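Local structure of TetR family Transcriptional regulator (Streptococcus agalactiae 2603V/R, 3KKC) at residues A[90-95]-A[153-158]; A[33-38]-A[47-52]; A[78-83]-A[122-127]; A[142-147]-A[169-174]. The protein probably binds DNA as a TetR-family transcriptional regulator, through an N-terminal helix-turn-helix domain joined to an all-helical C-terminal region. One frame throughout, in Å; residues are numbered along the deposited sequence.

Contact 1 (A[90-95]-A[153-158]); sequences HFEQNQ and KWWLHQ. With NI (nickel (II) ion), chain E.
With CG of W155 anti to its backbone N (chi1 177°) and CG of L156 anti to its carbonyl carbon (chi1 -65°), two consecutive side chains of helix 137-157 reach separate places at the end of helix 80-93. The far corner of the W155 indole meets the root of E92, CH2 lying 3.6 Å from E92 CB. L156 divides its methyls: CD1 packs obliquely against the ring of F91, 3.8 Å from F91 CD1, while CD2 rests on the backbone, 3.5 Å from F91 O. That carbonyl is already engaged, because N94 N donates to F91 O at 3.0 Å. No hydrogen bond links the two segments. The indole NE1 is satisfied by M162 O, K161 makes a cation-pi contact with the same ring, and I98 and L71 cover F91. On the other side of helix 80-93, H90 NE2 binds nickel at 2.1 Å, together with H86 and, from helix 57-71, H70. The apolar contact lies next to a Schellman motif, in which N94 takes positive phi and Q95 N returns to H90 O (3.0 Å), ending a helix that supplies two of the three nickel histidines.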
# COMPACT_ATOMS: atom_id res chain seq x y z
N HIS A 90 -14.91 12.09 9.55
CA HIS A 90 -14.99 12.46 8.14
C HIS A 90 -14.83 11.30 7.18
O HIS A 90 -15.46 11.26 6.13
CB HIS A 90 -13.97 13.53 7.82
CG HIS A 90 -14.43 14.90 8.18
ND1 HIS A 90 -14.67 15.88 7.25
CD2 HIS A 90 -14.75 15.43 9.39
CE1 HIS A 90 -15.09 16.97 7.86
NE2 HIS A 90 -15.16 16.73 9.16
N PHE A 91 -13.99 10.34 7.54
CA PHE A 91 -13.78 9.23 6.64
C PHE A 91 -15.01 8.34 6.55
O PHE A 91 -15.35 7.86 5.46
CB PHE A 91 -12.46 8.48 6.96
CG PHE A 91 -11.22 9.16 6.39
CD1 PHE A 91 -10.82 8.91 5.08
CD2 PHE A 91 -10.48 10.06 7.14
CE1 PHE A 91 -9.69 9.54 4.53
CE2 PHE A 91 -9.34 10.69 6.61
CZ PHE A 91 -8.95 10.43 5.30
N GLU A 92 -15.72 8.15 7.67
CA GLU A 92 -16.80 7.16 7.70
C GLU A 92 -18.06 7.59 6.92
O GLU A 92 -18.86 6.73 6.51
CB GLU A 92 -17.14 6.70 9.13
CG GLU A 92 -17.90 7.72 9.99
CD GLU A 92 -18.54 7.11 11.24
OE1 GLU A 92 -18.80 5.88 11.26
OE2 GLU A 92 -18.79 7.87 12.20
N GLN A 93 -18.22 8.90 6.72
CA GLN A 93 -19.31 9.45 5.90
C GLN A 93 -18.79 9.77 4.50
O GLN A 93 -19.58 10.10 3.60
CB GLN A 93 -19.90 10.74 6.49
CG GLN A 93 -19.55 11.05 7.93
CD GLN A 93 -20.40 10.27 8.89
OE1 GLN A 93 -21.36 9.60 8.48
NE2 GLN A 93 -20.07 10.33 10.18
N ASN A 94 -17.47 9.71 4.34
CA ASN A 94 -16.86 10.03 3.07
C ASN A 94 -17.11 11.51 2.77
O ASN A 94 -17.49 11.90 1.65
CB ASN A 94 -17.41 9.13 1.97
CG ASN A 94 -16.48 9.04 0.76
OD1 ASN A 94 -15.30 9.43 0.81
ND2 ASN A 94 -17.00 8.50 -0.35
N GLN A 95 -16.94 12.33 3.81
CA GLN A 95 -17.03 13.78 3.67
C GLN A 95 -16.16 14.28 2.52
O GLN A 95 -14.92 14.33 2.63
CB GLN A 95 -16.62 14.47 4.96
CG GLN A 95 -17.28 13.89 6.19
CD GLN A 95 -18.20 14.88 6.88
OE1 GLN A 95 -18.60 15.88 6.28
NE2 GLN A 95 -18.54 14.61 8.15
N LYS A 153 -7.63 2.34 6.09
CA LYS A 153 -8.08 1.74 4.83
C LYS A 153 -8.90 0.49 5.06
O LYS A 153 -9.92 0.28 4.43
CB LYS A 153 -6.90 1.39 3.89
CG LYS A 153 -6.34 2.55 3.09
CD LYS A 153 -4.90 2.28 2.71
CE LYS A 153 -4.72 2.13 1.19
NZ LYS A 153 -3.95 0.89 0.85
N TRP A 154 -8.42 -0.37 5.95
CA TRP A 154 -9.07 -1.66 6.16
C TRP A 154 -10.51 -1.43 6.67
O TRP A 154 -11.47 -2.06 6.21
CB TRP A 154 -8.22 -2.52 7.13
CG TRP A 154 -8.99 -3.63 7.74
CD1 TRP A 154 -9.17 -4.88 7.22
CD2 TRP A 154 -9.73 -3.60 8.98
NE1 TRP A 154 -9.98 -5.63 8.06
CE2 TRP A 154 -10.33 -4.86 9.15
CE3 TRP A 154 -9.93 -2.62 9.96
CZ2 TRP A 154 -11.14 -5.19 10.28
CZ3 TRP A 154 -10.75 -2.94 11.10
CH2 TRP A 154 -11.34 -4.22 11.24
N TRP A 155 -10.64 -0.49 7.60
CA TRP A 155 -11.91 -0.14 8.23
C TRP A 155 -12.90 0.39 7.18
O TRP A 155 -14.08 0.04 7.18
CB TRP A 155 -11.63 0.90 9.32
CG TRP A 155 -12.82 1.45 10.06
CD1 TRP A 155 -13.77 0.74 10.74
CD2 TRP A 155 -13.16 2.83 10.23
NE1 TRP A 155 -14.68 1.59 11.30
CE2 TRP A 155 -14.33 2.89 11.00
CE3 TRP A 155 -12.59 4.04 9.79
CZ2 TRP A 155 -14.94 4.09 11.36
CZ3 TRP A 155 -13.19 5.23 10.14
CH2 TRP A 155 -14.36 5.25 10.92
N LEU A 156 -12.40 1.22 6.27
CA LEU A 156 -13.23 1.77 5.21
C LEU A 156 -13.72 0.72 4.19
O LEU A 156 -14.79 0.89 3.58
CB LEU A 156 -12.50 2.94 4.51
CG LEU A 156 -12.23 4.17 5.40
CD1 LEU A 156 -11.25 5.14 4.77
CD2 LEU A 156 -13.51 4.92 5.74
N HIS A 157 -12.97 -0.37 4.01
CA HIS A 157 -13.40 -1.45 3.11
C HIS A 157 -14.43 -2.31 3.82
O HIS A 157 -15.07 -3.15 3.21
CB HIS A 157 -12.25 -2.38 2.72
CG HIS A 157 -11.27 -1.80 1.76
ND1 HIS A 157 -10.02 -1.36 2.14
CD2 HIS A 157 -11.34 -1.62 0.42
CE1 HIS A 157 -9.37 -0.91 1.08
NE2 HIS A 157 -10.15 -1.06 0.02
N GLN A 158 -14.55 -2.12 5.13
CA GLN A 158 -15.45 -2.94 5.93
C GLN A 158 -16.90 -2.53 5.71
O GLN A 158 -17.24 -1.35 5.76
CB GLN A 158 -15.08 -2.84 7.41
CG GLN A 158 -13.75 -3.49 7.77
CD GLN A 158 -13.77 -5.00 7.63
OE1 GLN A 158 -13.15 -5.56 6.72
NE2 GLN A 158 -14.50 -5.68 8.53
NI NI E . -15.55 18.32 10.55

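Contact 2 (A[33-38]-A[47-52]); sequences ITVQDV and STFYSH
V35 and F49 make the main contact between the two segments, and the valine can be followed outward from its backbone. Its CB points at helix 46-49 from the first turn of helix 35-42, and the two methyls diverge from there toward neighbouring atoms of one phenyl ring. CG1, turned to the far side from the backbone N (chi1 168°), lies 3.7 Å from F49 CE2 and equally near CD2. CG2 takes the place anti to the carbonyl carbon; it is also 3.7 Å from F49 CE2 and reaches on to CZ at 4.0 Å. CE2 is therefore straddled by the fork of the valine, and the ring is met obliquely. CG2 has a second neighbour, the hydroxyl oxygen of Y50, with V35 CG2 to Y50 OH at 4.2 Å. The two aromatic residues also touch each other, since F49 CD2 sits 3.8 Å above the centre of the Y50 ring; V35 and Y50 thus meet neighbouring atoms of F49 from directions roughly at right angles.

No hydrogen bond crosses the contact, and each segment has polar bonds of its own. The T34 and D37 side chains pair, OG1 donating to OD1 at 2.6 Å from above the carboxylate plane, and S51 OG donates to the backbone T48 O at 2.6 Å on an in-plane lone pair.

Apart from I33, both segments fall within the predicted helix-turn-helix motif, whose two short helices, 35-42 and 46-49, are here joined by their apolar sides. Helix 4-24 packs alongside: I17 touches V38, F21 touches I33 and K14 touches H52.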
# COMPACT_ATOMS: atom_id res chain seq x y z
N ILE A 33 -11.25 10.25 -14.13
CA ILE A 33 -12.20 11.28 -14.61
C ILE A 33 -11.57 12.28 -15.59
O ILE A 33 -10.37 12.55 -15.53
CB ILE A 33 -12.88 12.11 -13.49
CG1 ILE A 33 -12.09 13.38 -13.19
CG2 ILE A 33 -13.16 11.28 -12.23
CD1 ILE A 33 -12.56 14.10 -11.98
N THR A 34 -12.39 12.85 -16.46
CA THR A 34 -11.93 13.81 -17.46
C THR A 34 -12.75 15.11 -17.41
O THR A 34 -13.93 15.07 -17.12
CB THR A 34 -12.07 13.24 -18.89
OG1 THR A 34 -13.40 12.71 -19.06
CG2 THR A 34 -11.04 12.14 -19.14
N VAL A 35 -12.11 16.24 -17.73
CA VAL A 35 -12.76 17.55 -17.66
C VAL A 35 -14.18 17.59 -18.25
O VAL A 35 -15.03 18.35 -17.78
CB VAL A 35 -11.90 18.66 -18.31
CG1 VAL A 35 -12.72 19.93 -18.49
CG2 VAL A 35 -10.68 18.94 -17.46
N GLN A 36 -14.45 16.78 -19.27
CA GLN A 36 -15.78 16.73 -19.85
C GLN A 36 -16.79 16.10 -18.90
O GLN A 36 -17.97 16.47 -18.91
CB GLN A 36 -15.79 16.00 -21.20
CG GLN A 36 -14.94 16.68 -22.28
CD GLN A 36 -15.34 18.13 -22.52
OE1 GLN A 36 -14.58 18.90 -23.11
NE2 GLN A 36 -16.54 18.50 -22.07
N ASP A 37 -16.33 15.16 -18.08
CA ASP A 37 -17.17 14.62 -17.02
C ASP A 37 -17.58 15.76 -16.11
O ASP A 37 -18.76 15.93 -15.79
CB ASP A 37 -16.43 13.56 -16.19
CG ASP A 37 -15.84 12.44 -17.04
OD1 ASP A 37 -15.88 12.56 -18.28
OD2 ASP A 37 -15.33 11.46 -16.45
N VAL A 38 -16.59 16.56 -15.71
CA VAL A 38 -16.78 17.62 -14.74
C VAL A 38 -17.80 18.65 -15.20
O VAL A 38 -18.58 19.16 -14.40
CB VAL A 38 -15.46 18.30 -14.40
CG1 VAL A 38 -15.72 19.48 -13.48
CG2 VAL A 38 -14.54 17.31 -13.72
N SER A 47 -15.06 26.70 -21.81
CA SER A 47 -14.35 27.99 -21.78
C SER A 47 -14.29 28.60 -20.38
O SER A 47 -13.25 29.11 -19.96
CB SER A 47 -14.99 28.98 -22.76
OG SER A 47 -16.31 29.32 -22.36
N THR A 48 -15.40 28.56 -19.67
CA THR A 48 -15.47 29.16 -18.34
C THR A 48 -14.74 28.33 -17.26
O THR A 48 -14.02 28.89 -16.42
CB THR A 48 -16.93 29.47 -17.95
OG1 THR A 48 -17.81 28.65 -18.73
CG2 THR A 48 -17.26 30.94 -18.21
N PHE A 49 -14.91 27.01 -17.29
CA PHE A 49 -14.11 26.14 -16.43
C PHE A 49 -12.67 26.62 -16.43
O PHE A 49 -12.12 26.94 -15.38
CB PHE A 49 -14.17 24.67 -16.90
CG PHE A 49 -13.11 23.79 -16.28
CD1 PHE A 49 -13.16 23.45 -14.93
CD2 PHE A 49 -12.06 23.31 -17.04
CE1 PHE A 49 -12.18 22.64 -14.35
CE2 PHE A 49 -11.07 22.50 -16.47
CZ PHE A 49 -11.13 22.17 -15.13
N TYR A 50 -12.07 26.68 -17.62
CA TYR A 50 -10.66 27.06 -17.75
C TYR A 50 -10.37 28.50 -17.29
O TYR A 50 -9.22 28.90 -17.23
CB TYR A 50 -10.15 26.83 -19.18
CG TYR A 50 -9.84 25.38 -19.51
CD1 TYR A 50 -8.82 24.70 -18.86
CD2 TYR A 50 -10.55 24.71 -20.49
CE1 TYR A 50 -8.54 23.37 -19.17
CE2 TYR A 50 -10.27 23.39 -20.81
CZ TYR A 50 -9.27 22.72 -20.15
OH TYR A 50 -8.99 21.41 -20.46
N SER A 51 -11.42 29.25 -16.97
CA SER A 51 -11.25 30.60 -16.43
C SER A 51 -11.16 30.59 -14.91
O SER A 51 -10.94 31.63 -14.28
CB SER A 51 -12.42 31.48 -16.84
OG SER A 51 -13.42 31.40 -15.84
N HIS A 52 -11.37 29.42 -14.31
CA HIS A 52 -11.27 29.25 -12.86
C HIS A 52 -10.19 28.26 -12.46
O HIS A 52 -9.61 28.38 -11.37
CB HIS A 52 -12.60 28.77 -12.30
CG HIS A 52 -13.66 29.83 -12.25
ND1 HIS A 52 -14.88 29.69 -12.87
CD2 HIS A 52 -13.67 31.04 -11.65
CE1 HIS A 52 -15.60 30.77 -12.66
NE2 HIS A 52 -14.89 31.61 -11.92

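Contact 3 (A[78-83]-A[122-127]); sequences VTFEEY and YPRLRE
A phenylalanine inserted beside an arginine and a leucine joins the start of helix 80-93 to helix 107-129 in the C-terminal region, at a partly buried edge of the helical bundle. F80 supplies about half of the buried surface. A chi1 of 180° extends its ring straight out to the neighbouring helix, where CZ lies 3.7 Å from L125 N and 4.1 Å from L125 CB. R124 runs past the phenylalanine in the opposite direction. Its CB is 3.4 Å from F80 CE1, and the chain then bends at chi3 (84°), which carries the guanidinium back over the root of F80.

This junction belongs to the all-helical C-terminal region of a TetR-family protein, and helix 80-93 begins with an N-cap: T79 OG1 accepts from E82 N at 3.1 Å. The guanidinium plane stands 72° from the phenyl plane, so the two groups are not stacked. F80 N lies at the guanidinium edge, in its plane, but F80 N and R124 NH2 are both donors and no hydrogen bond joins them. The arginine instead finds its salt bridge along its own helix, from NH1 to E128. Beyond L125, L144 on helix 137-157 and both Y171 and L172 on helix 164-175 pack against the leucine.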
# COMPACT_ATOMS: atom_id res chain seq x y z
N VAL A 78 -9.25 20.64 21.68
CA VAL A 78 -9.75 19.33 22.05
C VAL A 78 -8.60 18.45 22.55
O VAL A 78 -7.43 18.85 22.50
CB VAL A 78 -10.46 18.64 20.86
CG1 VAL A 78 -11.74 19.39 20.49
CG2 VAL A 78 -9.50 18.53 19.66
N THR A 79 -8.93 17.27 23.06
CA THR A 79 -7.89 16.32 23.44
C THR A 79 -7.34 15.71 22.18
O THR A 79 -7.99 15.73 21.13
CB THR A 79 -8.45 15.20 24.32
OG1 THR A 79 -9.16 14.25 23.50
CG2 THR A 79 -9.39 15.77 25.37
N PHE A 80 -6.14 15.15 22.28
CA PHE A 80 -5.55 14.46 21.15
C PHE A 80 -6.53 13.51 20.46
O PHE A 80 -6.65 13.55 19.24
CB PHE A 80 -4.28 13.70 21.55
CG PHE A 80 -3.63 12.96 20.41
CD1 PHE A 80 -3.13 13.64 19.31
CD2 PHE A 80 -3.54 11.57 20.42
CE1 PHE A 80 -2.54 12.96 18.26
CE2 PHE A 80 -2.94 10.88 19.37
CZ PHE A 80 -2.44 11.58 18.29
N GLU A 81 -7.21 12.67 21.23
CA GLU A 81 -8.08 11.64 20.65
C GLU A 81 -9.47 12.12 20.20
O GLU A 81 -10.11 11.44 19.40
CB GLU A 81 -8.22 10.43 21.58
CG GLU A 81 -8.50 10.78 23.03
CD GLU A 81 -7.32 10.47 23.93
OE1 GLU A 81 -6.88 11.37 24.68
OE2 GLU A 81 -6.84 9.32 23.88
N GLU A 82 -9.93 13.26 20.71
CA GLU A 82 -11.09 13.93 20.11
C GLU A 82 -10.72 14.31 18.66
O GLU A 82 -11.50 14.13 17.72
CB GLU A 82 -11.50 15.17 20.91
CG GLU A 82 -12.22 14.87 22.22
CD GLU A 82 -12.72 16.12 22.95
OE1 GLU A 82 -13.30 15.98 24.05
OE2 GLU A 82 -12.53 17.24 22.44
N TYR A 83 -9.52 14.84 18.52
CA TYR A 83 -8.93 15.21 17.24
C TYR A 83 -8.83 14.02 16.26
O TYR A 83 -9.19 14.11 15.08
CB TYR A 83 -7.55 15.77 17.57
CG TYR A 83 -6.73 16.38 16.47
CD1 TYR A 83 -6.77 17.74 16.20
CD2 TYR A 83 -5.83 15.58 15.73
CE1 TYR A 83 -5.98 18.29 15.21
CE2 TYR A 83 -5.02 16.13 14.75
CZ TYR A 83 -5.10 17.48 14.48
OH TYR A 83 -4.30 18.02 13.49
N TYR A 122 1.54 12.47 14.13
CA TYR A 122 2.64 11.67 14.64
C TYR A 122 3.29 12.20 15.92
O TYR A 122 3.45 11.45 16.88
CB TYR A 122 3.72 11.46 13.58
CG TYR A 122 4.89 10.75 14.16
CD1 TYR A 122 4.78 9.43 14.57
CD2 TYR A 122 6.10 11.40 14.33
CE1 TYR A 122 5.85 8.76 15.12
CE2 TYR A 122 7.19 10.74 14.87
CZ TYR A 122 7.06 9.42 15.27
OH TYR A 122 8.14 8.76 15.82
N PRO A 123 3.69 13.49 15.92
CA PRO A 123 4.38 14.01 17.10
C PRO A 123 3.62 13.78 18.41
O PRO A 123 4.23 13.36 19.39
CB PRO A 123 4.53 15.50 16.79
CG PRO A 123 4.61 15.54 15.30
CD PRO A 123 3.62 14.49 14.84
N ARG A 124 2.32 14.03 18.43
CA ARG A 124 1.55 13.72 19.62
C ARG A 124 1.45 12.22 19.88
O ARG A 124 1.60 11.76 21.00
CB ARG A 124 0.17 14.41 19.60
CG ARG A 124 0.17 15.74 20.34
CD ARG A 124 -1.13 16.53 20.19
NE ARG A 124 -2.17 16.13 21.15
CZ ARG A 124 -2.09 16.27 22.48
NH1 ARG A 124 -0.99 16.77 23.05
NH2 ARG A 124 -3.11 15.88 23.25
N LEU A 125 1.20 11.45 18.83
CA LEU A 125 1.09 10.00 18.95
C LEU A 125 2.33 9.42 19.62
O LEU A 125 2.25 8.48 20.42
CB LEU A 125 0.93 9.37 17.56
CG LEU A 125 0.61 7.88 17.59
CD1 LEU A 125 -0.60 7.64 18.50
CD2 LEU A 125 0.37 7.35 16.18
N ARG A 126 3.47 9.99 19.27
CA ARG A 126 4.76 9.52 19.76
C ARG A 126 4.88 9.79 21.25
O ARG A 126 5.02 8.88 22.05
CB ARG A 126 5.89 10.28 19.04
CG ARG A 126 7.12 9.46 18.76
CD ARG A 126 7.41 8.51 19.86
NE ARG A 126 8.81 8.55 20.26
CZ ARG A 126 9.24 8.29 21.49
NH1 ARG A 126 8.38 7.97 22.46
NH2 ARG A 126 10.54 8.35 21.77
N GLU A 127 4.81 11.07 21.60
CA GLU A 127 5.12 11.54 22.93
C GLU A 127 4.12 10.98 23.94
O GLU A 127 4.43 10.81 25.11
CB GLU A 127 5.13 13.08 22.93
CG GLU A 127 4.67 13.76 24.22
CD GLU A 127 4.13 15.18 23.99
OE1 GLU A 127 4.75 16.14 24.50
OE2 GLU A 127 3.10 15.33 23.29

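Contact 4 (A[142-147]-A[169-174]); sequences QFLLSS and KYYLTM
Y171 points its phenol ring end-on into helix 137-157, and L144 and S147, one turn apart, receive it. A chi1 of 169° swings the ring away from its own backbone N and across to that helix. Its hydroxyl donates to L144 O at 3.0 Å, approaching with a C=O...donor angle of 127° and tilted 33° from the carbonyl plane. S147 meets the same ring at its edge and in its plane, with OG 3.2 Å from Y171 CE1; the phenol is thus approached along its rim by polar atoms. The leucine side chain adds little, CD1 staying 4.3 Å from the tyrosine OH. The bond to L144 O thereby satisfies a buried hydroxyl. The carbonyl of S147 in turn accepts from T151, a turn further along.

Helices 137-157 and 164-175 are successive in the C-terminal region, and this polar anchor joins them. V175 touches both L144 and S147. The second subunit lies against the same pair of helices, its M174 touching F143 and its F143 touching M174, so the contact borders the dimer interface.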
# COMPACT_ATOMS: atom_id res chain seq x y z
N GLN A 142 7.90 5.02 11.24
CA GLN A 142 7.38 4.22 10.13
C GLN A 142 6.30 3.19 10.52
O GLN A 142 5.29 3.03 9.84
CB GLN A 142 8.53 3.52 9.40
CG GLN A 142 8.12 2.33 8.53
CD GLN A 142 7.98 1.03 9.31
OE1 GLN A 142 8.76 0.77 10.22
NE2 GLN A 142 6.99 0.22 8.95
N PHE A 143 6.49 2.49 11.62
CA PHE A 143 5.48 1.52 12.03
C PHE A 143 4.15 2.19 12.41
O PHE A 143 3.07 1.64 12.20
CB PHE A 143 6.02 0.71 13.20
CG PHE A 143 5.15 -0.46 13.60
CD1 PHE A 143 5.48 -1.75 13.20
CD2 PHE A 143 4.04 -0.28 14.42
CE1 PHE A 143 4.70 -2.85 13.60
CE2 PHE A 143 3.26 -1.36 14.83
CZ PHE A 143 3.58 -2.64 14.42
N LEU A 144 4.25 3.38 12.98
CA LEU A 144 3.09 4.03 13.59
C LEU A 144 2.22 4.68 12.51
O LEU A 144 1.00 4.44 12.45
CB LEU A 144 3.58 5.09 14.59
CG LEU A 144 3.42 4.94 16.10
CD1 LEU A 144 2.90 3.59 16.49
CD2 LEU A 144 4.74 5.23 16.76
N LEU A 145 2.85 5.49 11.67
CA LEU A 145 2.17 6.20 10.60
C LEU A 145 1.55 5.21 9.64
O LEU A 145 0.39 5.34 9.28
CB LEU A 145 3.14 7.11 9.85
CG LEU A 145 2.89 8.60 10.03
CD1 LEU A 145 2.08 8.85 11.27
CD2 LEU A 145 4.20 9.35 10.11
N SER A 146 2.33 4.22 9.24
CA SER A 146 1.85 3.26 8.26
C SER A 146 0.75 2.36 8.82
O SER A 146 -0.17 1.97 8.09
CB SER A 146 3.00 2.42 7.71
OG SER A 146 2.57 1.08 7.57
N SER A 147 0.83 2.00 10.10
CA SER A 147 -0.22 1.16 10.67
C SER A 147 -1.50 1.99 10.93
O SER A 147 -2.62 1.46 10.97
CB SER A 147 0.26 0.51 11.96
OG SER A 147 0.15 1.44 13.02
N LYS A 169 -9.78 3.06 19.57
CA LYS A 169 -9.42 2.35 20.78
C LYS A 169 -8.52 1.17 20.46
O LYS A 169 -7.38 1.08 20.94
CB LYS A 169 -10.71 1.87 21.47
CG LYS A 169 -10.52 0.79 22.53
CD LYS A 169 -11.86 0.16 22.91
CE LYS A 169 -11.70 -0.79 24.10
NZ LYS A 169 -12.93 -1.60 24.34
N TYR A 170 -9.04 0.25 19.66
CA TYR A 170 -8.32 -0.95 19.26
C TYR A 170 -6.99 -0.62 18.58
O TYR A 170 -6.04 -1.39 18.64
CB TYR A 170 -9.19 -1.84 18.38
CG TYR A 170 -10.39 -2.36 19.13
CD1 TYR A 170 -10.24 -2.88 20.41
CD2 TYR A 170 -11.66 -2.34 18.58
CE1 TYR A 170 -11.34 -3.36 21.13
CE2 TYR A 170 -12.77 -2.82 19.28
CZ TYR A 170 -12.60 -3.33 20.57
OH TYR A 170 -13.68 -3.82 21.29
N TYR A 171 -6.90 0.55 17.97
CA TYR A 171 -5.64 0.93 17.37
C TYR A 171 -4.65 1.41 18.43
O TYR A 171 -3.48 1.01 18.44
CB TYR A 171 -5.85 1.99 16.29
CG TYR A 171 -4.54 2.60 15.85
CD1 TYR A 171 -3.73 1.96 14.93
CD2 TYR A 171 -4.10 3.79 16.39
CE1 TYR A 171 -2.51 2.51 14.55
CE2 TYR A 171 -2.90 4.35 16.02
CZ TYR A 171 -2.11 3.71 15.09
OH TYR A 171 -0.91 4.29 14.74
N LEU A 172 -5.12 2.28 19.32
CA LEU A 172 -4.26 2.86 20.35
C LEU A 172 -3.73 1.79 21.31
O LEU A 172 -2.59 1.85 21.76
CB LEU A 172 -5.03 3.93 21.11
CG LEU A 172 -4.64 5.41 20.89
CD1 LEU A 172 -3.67 5.66 19.70
CD2 LEU A 172 -5.88 6.30 20.79
N THR A 173 -4.56 0.79 21.63
CA THR A 173 -4.10 -0.28 22.51
C THR A 173 -3.09 -1.15 21.76
O THR A 173 -2.10 -1.61 22.34
CB THR A 173 -5.27 -1.12 23.09
OG1 THR A 173 -6.04 -1.68 22.03
CG2 THR A 173 -6.20 -0.25 23.96
N MSE A 174 -3.31 -1.34 20.46
CA MSE A 174 -2.39 -2.14 19.64
C MSE A 174 -1.00 -1.55 19.56
O MSE A 174 -0.02 -2.29 19.47
CB MSE A 174 -2.93 -2.36 18.24
CG MSE A 174 -3.80 -3.59 18.11
SE MSE A 174 -2.97 -5.11 18.97
CE MSE A 174 -1.43 -5.34 17.77

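From the N terminus, contact 2 closes first, a short loop within the predicted helix-turn-helix, complete before any other contact opens. The remaining three lie in the C-terminal region. Contact 3 opens at 78-83, and contact 1 opens on the same helix, 80-93; contact 3 closes on helix 107-129 before contact 1 closes on 137-157, so the two cross. Contact 4 opens on 137-157 ahead of that closure and ends on 164-175, crossing contact 1 but following contact 3 in series. Contacts 3 and 4 touch, notably through L125, whereas the centre of contact 2 lies about 40 Å from that of contact 4, across the chain's centre.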